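Local coordinates for protein precorrin-3 methylase (Rhodobacter capsulatus, PDB 3NUT) that probably transfers a methyl group from S-adenosyl-L-methionine to a corrin precursor on the adenosylcobalamin pathway, at residues Val63-Ala68 with Phe92-Leu98; Trp10-Leu16 with Arg79-Ser85; Ala129-His135 with Pro241-Arg247. All coordinates share one frame; numbering follows the deposited sequence.

How the interactions relate
Interactions 1 and 2 belong to one layered unit, and their centres lie about 11 Å apart: the strand pair of interaction 2 is part of the parallel sheet on which the two helix starts of interaction 1 rest, with Leu98 CD2 3.4 Å from Val13 CG2. Their segments alternate along the chain. The S-adenosyl-L-homocysteine pocket borders both, since Phe92 and Ala93 line it and the side chain of Ser85 is about 5 Å from the ligand. Interaction 3 lies across the chain's centre, about 33 Å from interaction 1 between centres. In the dimer Ser96 OG reaches Thr245 O of the second subunit through a weak hydrogen bond, so interactions 1 and 3, distant within one chain, meet across the dimer.

Interaction 1 (Val63-Ala68 with Phe92-Leu98); sequences VELDRA and FAMASAL. With SAH (S-adenosyl-L-homocysteine), chain E.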
loop_
_atom_site.group_PDB
_atom_site.type_symbol
_atom_site.label_atom_id
_atom_site.label_comp_id
_atom_site.label_asym_id
_atom_site.label_seq_id
_atom_site.Cartn_x
_atom_site.Cartn_y
_atom_site.Cartn_z
ATOM N N VAL A 63 2.115 -3.276 18.997
ATOM C CA VAL A 63 3.167 -4.180 18.554
ATOM C C VAL A 63 4.129 -4.521 19.706
ATOM O O VAL A 63 4.788 -3.637 20.230
ATOM C CB VAL A 63 3.963 -3.588 17.370
ATOM C CG1 VAL A 63 5.163 -4.463 17.060
ATOM C CG2 VAL A 63 3.081 -3.421 16.133
ATOM N N GLU A 64 4.201 -5.797 20.091
ATOM C CA GLU A 64 5.160 -6.261 21.122
ATOM C C GLU A 64 5.885 -7.560 20.695
ATOM O O GLU A 64 5.279 -8.445 20.083
ATOM C CB GLU A 64 4.481 -6.400 22.515
ATOM C CG GLU A 64 5.251 -7.246 23.611
ATOM C CD GLU A 64 6.443 -6.522 24.325
ATOM O OE1 GLU A 64 7.607 -6.551 23.818
ATOM O OE2 GLU A 64 6.218 -5.963 25.437
ATOM N N LEU A 65 7.171 -7.658 21.026
ATOM C CA LEU A 65 7.970 -8.829 20.691
ATOM C C LEU A 65 7.550 -10.117 21.409
ATOM O O LEU A 65 7.669 -11.187 20.821
ATOM C CB LEU A 65 9.477 -8.566 20.865
ATOM C CG LEU A 65 10.147 -7.437 20.031
ATOM C CD1 LEU A 65 11.690 -7.506 20.090
ATOM C CD2 LEU A 65 9.685 -7.342 18.559
ATOM N N ASP A 66 7.035 -10.004 22.639
ATOM C CA ASP A 66 6.779 -11.157 23.520
ATOM C C ASP A 66 5.648 -12.078 23.054
ATOM O O ASP A 66 5.676 -13.294 23.288
ATOM C CB ASP A 66 6.466 -10.691 24.957
ATOM C CG ASP A 66 7.715 -10.589 25.846
ATOM O OD1 ASP A 66 8.854 -10.643 25.320
ATOM O OD2 ASP A 66 7.544 -10.435 27.091
ATOM N N ARG A 67 4.629 -11.495 22.449
ATOM C CA ARG A 67 3.600 -12.289 21.830
ATOM C C ARG A 67 4.137 -13.021 20.599
ATOM O O ARG A 67 3.711 -14.123 20.317
ATOM C CB ARG A 67 2.408 -11.405 21.436
ATOM C CG ARG A 67 2.825 -10.260 20.535
ATOM C CD ARG A 67 1.986 -9.025 20.782
ATOM N NE ARG A 67 0.943 -8.871 19.768
ATOM C CZ ARG A 67 0.018 -7.917 19.801
ATOM N NH1 ARG A 67 0.020 -7.050 20.823
ATOM N NH2 ARG A 67 -0.916 -7.847 18.837
ATOM N N ALA A 68 5.059 -12.405 19.869
ATOM C CA ALA A 68 5.620 -13.031 18.674
ATOM C C ALA A 68 6.475 -14.226 19.053
ATOM O O ALA A 68 6.376 -15.265 18.430
ATOM C CB ALA A 68 6.416 -12.026 17.854
ATOM N N PHE A 92 3.801 -0.964 9.606
ATOM C CA PHE A 92 3.799 -0.547 11.030
ATOM C C PHE A 92 2.980 -1.521 11.867
ATOM O O PHE A 92 2.009 -1.122 12.513
ATOM C CB PHE A 92 3.260 0.888 11.176
ATOM C CG PHE A 92 3.938 1.859 10.261
ATOM C CD1 PHE A 92 5.345 1.973 10.263
ATOM C CD2 PHE A 92 3.192 2.647 9.386
ATOM C CE1 PHE A 92 5.988 2.846 9.399
ATOM C CE2 PHE A 92 3.826 3.535 8.518
ATOM C CZ PHE A 92 5.229 3.629 8.514
ATOM N N ALA A 93 3.363 -2.804 11.821
ATOM C CA ALA A 93 2.531 -3.889 12.356
ATOM C C ALA A 93 3.357 -5.104 12.719
ATOM O O ALA A 93 4.558 -4.992 12.923
ATOM C CB ALA A 93 1.375 -4.238 11.373
ATOM N N MET A 94 2.717 -6.266 12.807
ATOM C CA MET A 94 3.297 -7.410 13.499
ATOM C C MET A 94 4.336 -8.256 12.708
ATOM O O MET A 94 5.105 -9.019 13.312
ATOM C CB MET A 94 2.174 -8.300 14.058
ATOM C CG MET A 94 1.610 -7.848 15.409
ATOM S SD MET A 94 2.847 -7.851 16.744
ATOM C CE MET A 94 3.327 -9.567 16.797
ATOM N N ALA A 95 4.357 -8.138 11.385
ATOM C CA ALA A 95 5.293 -8.930 10.593
ATOM C C ALA A 95 6.751 -8.622 10.970
ATOM O O ALA A 95 7.539 -9.554 11.204
ATOM C CB ALA A 95 5.050 -8.776 9.102
ATOM N N SER A 96 7.085 -7.329 11.042
ATOM C CA SER A 96 8.383 -6.844 11.540
ATOM C C SER A 96 8.817 -7.409 12.899
ATOM O O SER A 96 9.940 -7.902 13.055
ATOM C CB SER A 96 8.345 -5.322 11.689
ATOM O OG SER A 96 9.159 -4.721 10.710
ATOM N N ALA A 97 7.921 -7.280 13.871
ATOM C CA ALA A 97 8.124 -7.766 15.212
ATOM C C ALA A 97 8.340 -9.271 15.266
ATOM O O ALA A 97 9.103 -9.753 16.088
ATOM C CB ALA A 97 6.928 -7.411 16.059
ATOM N N LEU A 98 7.644 -10.016 14.414
ATOM C CA LEU A 98 7.857 -11.463 14.361
ATOM C C LEU A 98 9.288 -11.776 13.926
ATOM O O LEU A 98 9.930 -12.670 14.501
ATOM C CB LEU A 98 6.830 -12.169 13.456
ATOM C CG LEU A 98 7.069 -13.662 13.146
ATOM C CD1 LEU A 98 6.966 -14.498 14.425
ATOM C CD2 LEU A 98 6.099 -14.187 12.074
HETATM N N SAH E . -1.024 -2.324 9.614
HETATM C CA SAH E . -1.920 -1.127 9.627
HETATM C CB SAH E . -1.217 0.077 10.273
HETATM C CG SAH E . -1.138 -0.070 11.793
HETATM S SD SAH E . -0.885 1.473 12.639
HETATM C C SAH E . -2.222 -0.850 8.201
HETATM O O SAH E . -1.532 -1.475 7.407
HETATM O OXT SAH E . -3.093 -0.058 7.790
HETATM C "C5'" SAH E . -2.550 1.966 13.023
HETATM C "C4'" SAH E . -2.899 3.318 12.367
HETATM O "O4'" SAH E . -3.332 3.089 11.019
HETATM C "C3'" SAH E . -4.029 4.129 13.016
HETATM O "O3'" SAH E . -3.590 5.065 14.010
HETATM C "C2'" SAH E . -4.610 4.902 11.851
HETATM O "O2'" SAH E . -3.814 6.060 11.523
HETATM C "C1'" SAH E . -4.454 3.925 10.702
HETATM N N9 SAH E . -5.686 3.130 10.486
HETATM C C8 SAH E . -5.849 1.807 10.688
HETATM N N7 SAH E . -7.123 1.433 10.358
HETATM C C5 SAH E . -7.798 2.530 9.933
HETATM C C6 SAH E . -9.167 2.858 9.428
HETATM N N6 SAH E . -10.136 1.915 9.303
HETATM N N1 SAH E . -9.446 4.144 9.099
HETATM C C2 SAH E . -8.512 5.112 9.213
HETATM N N3 SAH E . -7.256 4.880 9.663
HETATM C C4 SAH E . -6.844 3.640 10.033
#
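The flat guanidinium group of Arg67 meets the sulfur of Met94 obliquely, with NE 3.7 Å from Met94 SD, while the Phe92 ring packs edge-to-face with Tyr169. Two helix starts, those of 65-76 and 94-104, pack here side by side on one face of the parallel sheet in this tetrapyrrole methylase. Met94 is folded twice (chi2 -62°, chi3 -61°), which turns its methyl back toward the other segment, where CE sits 3.8 Å from Arg67 CG. The thioether is then wedged between the arginine stem and Val63, and Arg67 NE is buried there without a polar partner in the model; NH1 makes a long, weak ion pair with Asp60. Beyond the sulfur the fit is aliphatic. Ala97 CB touches both Val63 CG1 at 3.6 Å and Leu65 CD2 at 3.7 Å, and Ala68 CB presses on the backbone of the other helix, 3.8 Å from Leu98 CA. The small side chains of Ala68 and Ala97 are consistent with the close approach of the helices. The loop leading into helix 94-104 carries the contact to the ligand pocket: Phe92 O is 3.4 Å from SAH CG, and Ala93 CB is 3.5 Å from SAH N.

Interaction 2 (Trp10-Leu16 with Arg79-Ser85); sequences WVTVAGL and RRVVVVS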
loop_
_atom_site.group_PDB
_atom_site.type_symbol
_atom_site.label_atom_id
_atom_site.label_comp_id
_atom_site.label_asym_id
_atom_site.label_seq_id
_atom_site.Cartn_x
_atom_site.Cartn_y
_atom_site.Cartn_z
ATOM N N TRP A 10 2.901 -23.710 12.390
ATOM C CA TRP A 10 3.441 -22.526 11.772
ATOM C C TRP A 10 2.933 -21.239 12.397
ATOM O O TRP A 10 2.117 -21.257 13.295
ATOM C CB TRP A 10 3.145 -22.536 10.281
ATOM C CG TRP A 10 1.774 -23.010 9.845
ATOM C CD1 TRP A 10 1.487 -24.167 9.181
ATOM C CD2 TRP A 10 0.529 -22.305 9.970
ATOM N NE1 TRP A 10 0.147 -24.236 8.890
ATOM C CE2 TRP A 10 -0.467 -23.101 9.347
ATOM C CE3 TRP A 10 0.160 -21.076 10.535
ATOM C CZ2 TRP A 10 -1.832 -22.717 9.288
ATOM C CZ3 TRP A 10 -1.192 -20.692 10.486
ATOM C CH2 TRP A 10 -2.176 -21.524 9.873
ATOM N N VAL A 11 3.421 -20.112 11.905
ATOM C CA VAL A 11 2.963 -18.819 12.385
ATOM C C VAL A 11 2.625 -18.050 11.121
ATOM O O VAL A 11 3.467 -17.877 10.238
ATOM C CB VAL A 11 4.074 -18.054 13.182
ATOM C CG1 VAL A 11 3.643 -16.655 13.546
ATOM C CG2 VAL A 11 4.511 -18.824 14.437
ATOM N N THR A 12 1.398 -17.581 11.031
ATOM C CA THR A 12 1.030 -16.734 9.934
ATOM C C THR A 12 0.758 -15.364 10.533
ATOM O O THR A 12 0.075 -15.239 11.551
ATOM C CB THR A 12 -0.242 -17.283 9.229
ATOM O OG1 THR A 12 0.082 -18.488 8.523
ATOM C CG2 THR A 12 -0.811 -16.244 8.224
ATOM N N VAL A 13 1.290 -14.323 9.926
ATOM C CA VAL A 13 0.891 -12.988 10.315
ATOM C C VAL A 13 -0.054 -12.516 9.219
ATOM O O VAL A 13 0.331 -12.487 8.068
ATOM C CB VAL A 13 2.103 -12.061 10.478
ATOM C CG1 VAL A 13 1.655 -10.704 11.042
ATOM C CG2 VAL A 13 3.080 -12.697 11.415
ATOM N N ALA A 14 -1.290 -12.185 9.580
ATOM C CA ALA A 14 -2.343 -11.935 8.613
ATOM C C ALA A 14 -2.993 -10.561 8.751
ATOM O O ALA A 14 -3.466 -10.203 9.843
ATOM C CB ALA A 14 -3.418 -13.022 8.759
ATOM N N GLY A 15 -3.082 -9.814 7.644
ATOM C CA GLY A 15 -3.761 -8.525 7.659
ATOM C C GLY A 15 -5.278 -8.591 7.482
ATOM O O GLY A 15 -5.790 -9.245 6.582
ATOM N N LEU A 16 -6.006 -7.911 8.346
ATOM C CA LEU A 16 -7.458 -7.950 8.297
ATOM C C LEU A 16 -8.070 -6.805 7.514
ATOM O O LEU A 16 -9.315 -6.668 7.514
ATOM C CB LEU A 16 -8.030 -7.935 9.731
ATOM C CG LEU A 16 -7.678 -9.111 10.649
ATOM C CD1 LEU A 16 -8.336 -8.964 11.988
ATOM C CD2 LEU A 16 -8.145 -10.448 10.065
ATOM N N ARG A 79 1.306 -26.187 16.888
ATOM C CA ARG A 79 0.139 -25.301 16.708
ATOM C C ARG A 79 0.196 -24.459 15.415
ATOM O O ARG A 79 1.265 -24.112 14.922
ATOM C CB ARG A 79 -0.091 -24.434 17.968
ATOM C CG ARG A 79 -0.609 -25.241 19.178
ATOM C CD ARG A 79 -0.348 -24.556 20.541
ATOM N NE ARG A 79 -1.583 -24.152 21.231
ATOM C CZ ARG A 79 -1.656 -23.639 22.475
ATOM N NH1 ARG A 79 -0.557 -23.445 23.220
ATOM N NH2 ARG A 79 -2.843 -23.304 22.977
ATOM N N ARG A 80 -0.967 -24.175 14.853
ATOM C CA ARG A 80 -1.064 -23.377 13.656
ATOM C C ARG A 80 -1.555 -21.993 14.109
ATOM O O ARG A 80 -2.755 -21.790 14.320
ATOM C CB ARG A 80 -2.029 -24.030 12.632
ATOM C CG ARG A 80 -1.449 -25.208 11.879
ATOM C CD ARG A 80 -2.495 -25.982 11.083
ATOM N NE ARG A 80 -2.878 -27.136 11.885
ATOM C CZ ARG A 80 -4.114 -27.595 12.043
ATOM N NH1 ARG A 80 -5.154 -27.007 11.446
ATOM N NH2 ARG A 80 -4.301 -28.638 12.835
ATOM N N VAL A 81 -0.617 -21.056 14.209
ATOM C CA VAL A 81 -0.819 -19.786 14.884
ATOM C C VAL A 81 -0.984 -18.689 13.850
ATOM O O VAL A 81 -0.100 -18.480 13.024
ATOM C CB VAL A 81 0.377 -19.443 15.812
ATOM C CG1 VAL A 81 0.066 -18.272 16.703
ATOM C CG2 VAL A 81 0.774 -20.677 16.690
ATOM N N VAL A 82 -2.132 -18.004 13.885
ATOM C CA VAL A 82 -2.329 -16.813 13.076
ATOM C C VAL A 82 -2.208 -15.607 13.989
ATOM O O VAL A 82 -2.947 -15.475 14.957
ATOM C CB VAL A 82 -3.732 -16.770 12.390
ATOM C CG1 VAL A 82 -3.917 -15.439 11.621
ATOM C CG2 VAL A 82 -3.931 -17.989 11.441
ATOM N N VAL A 83 -1.277 -14.719 13.677
ATOM C CA VAL A 83 -1.142 -13.494 14.444
ATOM C C VAL A 83 -1.816 -12.441 13.573
ATOM O O VAL A 83 -1.503 -12.305 12.380
ATOM C CB VAL A 83 0.346 -13.127 14.696
ATOM C CG1 VAL A 83 0.460 -11.742 15.333
ATOM C CG2 VAL A 83 1.051 -14.208 15.531
ATOM N N VAL A 84 -2.753 -11.698 14.139
ATOM C CA VAL A 84 -3.517 -10.773 13.305
ATOM C C VAL A 84 -3.115 -9.293 13.473
ATOM O O VAL A 84 -2.822 -8.842 14.578
ATOM C CB VAL A 84 -5.045 -10.993 13.467
ATOM C CG1 VAL A 84 -5.458 -12.312 12.788
ATOM C CG2 VAL A 84 -5.463 -11.012 14.970
ATOM N N SER A 85 -3.112 -8.557 12.357
ATOM C CA SER A 85 -2.968 -7.105 12.351
ATOM C C SER A 85 -4.048 -6.473 11.524
ATOM O O SER A 85 -4.460 -7.022 10.506
ATOM C CB SER A 85 -1.650 -6.713 11.705
ATOM O OG SER A 85 -0.616 -6.842 12.657
#
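With chi1 at 41°, Trp10 holds CG between its backbone N and carbonyl carbon, a turn that swings the indole across to Arg80, whose own CG lies beside the backbone N. The two side chains meet over two neighbouring parallel strands, 10-15 and 80-85, in the five-stranded sheet of an alpha/beta domain. Arg80 CB stands 3.6 Å from the centroid of the six-membered ring and 14° off its normal, a CH-pi contact over the face, and Arg80 CG comes within 3.4 Å of Trp10 CE2. The aliphatic stem makes the contact; the guanidinium, its plane 65° from the ring, leads away. Val82 CG2 meets the indole at its edge, 4.0 Å from Trp10 CZ3, and Arg114 of strand 113-116 adds a cation-pi contact.

The backbones alternate donors and acceptors as parallel strands must: Thr12 binds Val81 through its N and Val83 through its O, and Ala14 likewise joins Val83 and Ser85. Val83 N to Thr12 O is the shortest of the seven bonds, at 2.6 Å. Side chains divide between the faces. Val11, Val13, Val81 and Val83 point to helices 65-76 and 94-104, with Val11 CG1 4.1 Å from Val83 CG2; on the other face Ala14 CB lies 3.8 Å from Val82 CG1, beside helix 26-34. At the end of the pair nearer the S-adenosyl-L-homocysteine pocket, the last bond runs from Leu16 N to Ser85 O, at 2.8 Å.

Interaction 3 (Ala129-His135 with Pro241-Arg247); sequences AGAPLGH and PWVYTPR
Ala129, at the end of helix 121-129, and Val243 meet where a short, weakly bonded strand, about 130-131, pairs in parallel with 242-244. Val243 is held through both its backbone polar atoms on one edge: its N donates to Ala129 O at 3.0 Å, and its O accepts Ala131 N at 2.8 Å. Between these bonds passes Gly130, which leaves the helix with a positive phi of 117°. A beta carbon there would run into Val243 O and the Trp242 ring; at this phi and psi it would also collide with Ala129 O, which by itself explains the glycine. The indole presents its edge to the helix end, with Trp242 CE3 3.3 Å from Ala129 O. Pro132 CB touches Val243 CG1 at 4.0 Å.

The tight packing continues at His135, whose CG lies anti to the carbonyl carbon (chi1 -82°), which sets one face of the imidazole against Thr245; CG2 of Thr245 stands 3.7 Å from the ring centroid and 11° off the normal, a CH-pi contact. Arg247 CA lies at the ring edge. Although His135 NE2 is 2.9 Å from Pro246 O, the angle is too poor for a hydrogen bond, and ND1 is buried with no partner in the model. Replacing the imidazole by the methyl of an alanine is likely to deprive Thr245 CG2 of its flat support and open a gap beside Pro246 and Arg247. The loose side is the solvent-exposed end at Arg247, whose side chain makes long, weak ion pairs to Glu64 and Glu100 of the second subunit.

Strand 237-239 runs antiparallel on the far side of 242-244; Pro132 packs back on helix 121-129 and strand 227-231, while Trp242 meets Phe99, in helix 94-104 of the second subunit.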
loop_
_atom_site.group_PDB
_atom_site.type_symbol
_atom_site.label_atom_id
_atom_site.label_comp_id
_atom_site.label_asym_id
_atom_site.label_seq_id
_atom_site.Cartn_x
_atom_site.Cartn_y
_atom_site.Cartn_z
ATOM N N ALA A 129 -11.353 8.835 -1.106
ATOM C CA ALA A 129 -11.114 10.206 -1.528
ATOM C C ALA A 129 -11.015 10.396 -3.056
ATOM O O ALA A 129 -11.141 11.523 -3.555
ATOM C CB ALA A 129 -9.850 10.700 -0.882
ATOM N N GLY A 130 -10.780 9.301 -3.784
ATOM C CA GLY A 130 -10.441 9.353 -5.200
ATOM C C GLY A 130 -9.054 8.816 -5.503
ATOM O O GLY A 130 -8.821 7.613 -5.493
ATOM N N ALA A 131 -8.109 9.704 -5.767
ATOM C CA ALA A 131 -6.778 9.261 -6.128
ATOM C C ALA A 131 -5.637 10.171 -5.613
ATOM O O ALA A 131 -4.759 10.576 -6.377
ATOM C CB ALA A 131 -6.708 9.082 -7.647
ATOM N N PRO A 132 -5.630 10.477 -4.304
ATOM C CA PRO A 132 -4.602 11.368 -3.747
ATOM C C PRO A 132 -3.159 10.832 -3.716
ATOM O O PRO A 132 -2.213 11.622 -3.621
ATOM C CB PRO A 132 -5.093 11.615 -2.326
ATOM C CG PRO A 132 -5.994 10.470 -2.033
ATOM C CD PRO A 132 -6.644 10.118 -3.303
ATOM N N LEU A 133 -2.990 9.513 -3.801
ATOM C CA LEU A 133 -1.661 8.924 -3.773
ATOM C C LEU A 133 -1.334 8.332 -5.133
ATOM O O LEU A 133 -0.521 7.396 -5.262
ATOM C CB LEU A 133 -1.560 7.853 -2.667
ATOM C CG LEU A 133 -1.840 8.306 -1.242
ATOM C CD1 LEU A 133 -2.323 7.134 -0.406
ATOM C CD2 LEU A 133 -0.638 8.985 -0.590
ATOM N N GLY A 134 -1.974 8.888 -6.155
ATOM C CA GLY A 134 -1.752 8.464 -7.535
ATOM C C GLY A 134 -0.324 8.629 -8.035
ATOM O O GLY A 134 0.104 7.914 -8.945
ATOM N N HIS A 135 0.403 9.584 -7.465
ATOM C CA HIS A 135 1.796 9.802 -7.830
ATOM C C HIS A 135 2.698 9.288 -6.715
ATOM O O HIS A 135 2.198 8.819 -5.699
ATOM C CB HIS A 135 2.055 11.293 -8.059
ATOM C CG HIS A 135 1.652 11.776 -9.418
ATOM N ND1 HIS A 135 0.402 11.535 -9.957
ATOM C CD2 HIS A 135 2.329 12.509 -10.340
ATOM C CE1 HIS A 135 0.332 12.087 -11.156
ATOM N NE2 HIS A 135 1.484 12.688 -11.409
ATOM N N PRO A 241 -16.117 16.632 -5.110
ATOM C CA PRO A 241 -15.766 15.978 -3.848
ATOM C C PRO A 241 -14.421 15.226 -3.893
ATOM O O PRO A 241 -13.896 14.866 -2.824
ATOM C CB PRO A 241 -16.911 14.982 -3.641
ATOM C CG PRO A 241 -17.407 14.697 -5.018
ATOM C CD PRO A 241 -17.244 15.971 -5.787
ATOM N N TRP A 242 -13.880 15.006 -5.100
ATOM C CA TRP A 242 -12.717 14.126 -5.299
ATOM C C TRP A 242 -11.349 14.814 -5.214
ATOM O O TRP A 242 -11.230 16.017 -5.427
ATOM C CB TRP A 242 -12.810 13.393 -6.631
ATOM C CG TRP A 242 -14.055 12.613 -6.815
ATOM C CD1 TRP A 242 -15.100 12.922 -7.642
ATOM C CD2 TRP A 242 -14.404 11.391 -6.169
ATOM N NE1 TRP A 242 -16.074 11.956 -7.557
ATOM C CE2 TRP A 242 -15.674 11.007 -6.655
ATOM C CE3 TRP A 242 -13.760 10.568 -5.237
ATOM C CZ2 TRP A 242 -16.319 9.840 -6.225
ATOM C CZ3 TRP A 242 -14.403 9.425 -4.800
ATOM C CH2 TRP A 242 -15.665 9.068 -5.292
ATOM N N VAL A 243 -10.316 14.040 -4.901
ATOM C CA VAL A 243 -8.959 14.568 -4.862
ATOM C C VAL A 243 -8.069 13.678 -5.693
ATOM O O VAL A 243 -8.154 12.458 -5.609
ATOM C CB VAL A 243 -8.440 14.704 -3.410
ATOM C CG1 VAL A 243 -6.935 15.002 -3.362
ATOM C CG2 VAL A 243 -9.228 15.775 -2.658
ATOM N N TYR A 244 -7.239 14.301 -6.523
ATOM C CA TYR A 244 -6.331 13.579 -7.405
ATOM C C TYR A 244 -5.101 14.414 -7.751
ATOM O O TYR A 244 -5.080 15.610 -7.507
ATOM C CB TYR A 244 -7.065 13.174 -8.680
ATOM C CG TYR A 244 -7.212 14.268 -9.713
ATOM C CD1 TYR A 244 -6.449 14.248 -10.878
ATOM C CD2 TYR A 244 -8.129 15.314 -9.540
ATOM C CE1 TYR A 244 -6.589 15.238 -11.854
ATOM C CE2 TYR A 244 -8.267 16.318 -10.503
ATOM C CZ TYR A 244 -7.493 16.268 -11.658
ATOM O OH TYR A 244 -7.615 17.253 -12.623
ATOM N N THR A 245 -4.083 13.769 -8.315
ATOM C CA THR A 245 -2.893 14.459 -8.822
ATOM C C THR A 245 -2.781 14.270 -10.337
ATOM O O THR A 245 -2.803 13.130 -10.813
ATOM C CB THR A 245 -1.606 13.920 -8.169
ATOM O OG1 THR A 245 -1.750 13.907 -6.745
ATOM C CG2 THR A 245 -0.396 14.787 -8.559
ATOM N N PRO A 246 -2.661 15.384 -11.097
ATOM C CA PRO A 246 -2.517 15.317 -12.545
ATOM C C PRO A 246 -1.097 14.904 -12.907
ATOM O O PRO A 246 -0.227 14.903 -12.027
ATOM C CB PRO A 246 -2.792 16.760 -13.003
ATOM C CG PRO A 246 -3.337 17.473 -11.804
ATOM C CD PRO A 246 -2.714 16.782 -10.638
ATOM N N ARG A 247 -0.871 14.542 -14.176
ATOM C CA ARG A 247 0.446 14.072 -14.635
ATOM C C ARG A 247 1.063 14.990 -15.678
ATOM O O ARG A 247 1.954 15.776 -15.352
ATOM C CB ARG A 247 0.416 12.604 -15.116
ATOM C CG ARG A 247 -0.922 12.086 -15.717
ATOM C CD ARG A 247 -1.039 12.337 -17.232
ATOM N NE ARG A 247 -1.959 11.395 -17.884
ATOM C CZ ARG A 247 -2.014 11.147 -19.198
ATOM N NH1 ARG A 247 -1.200 11.766 -20.052
ATOM N NH2 ARG A 247 -2.893 10.264 -19.668
#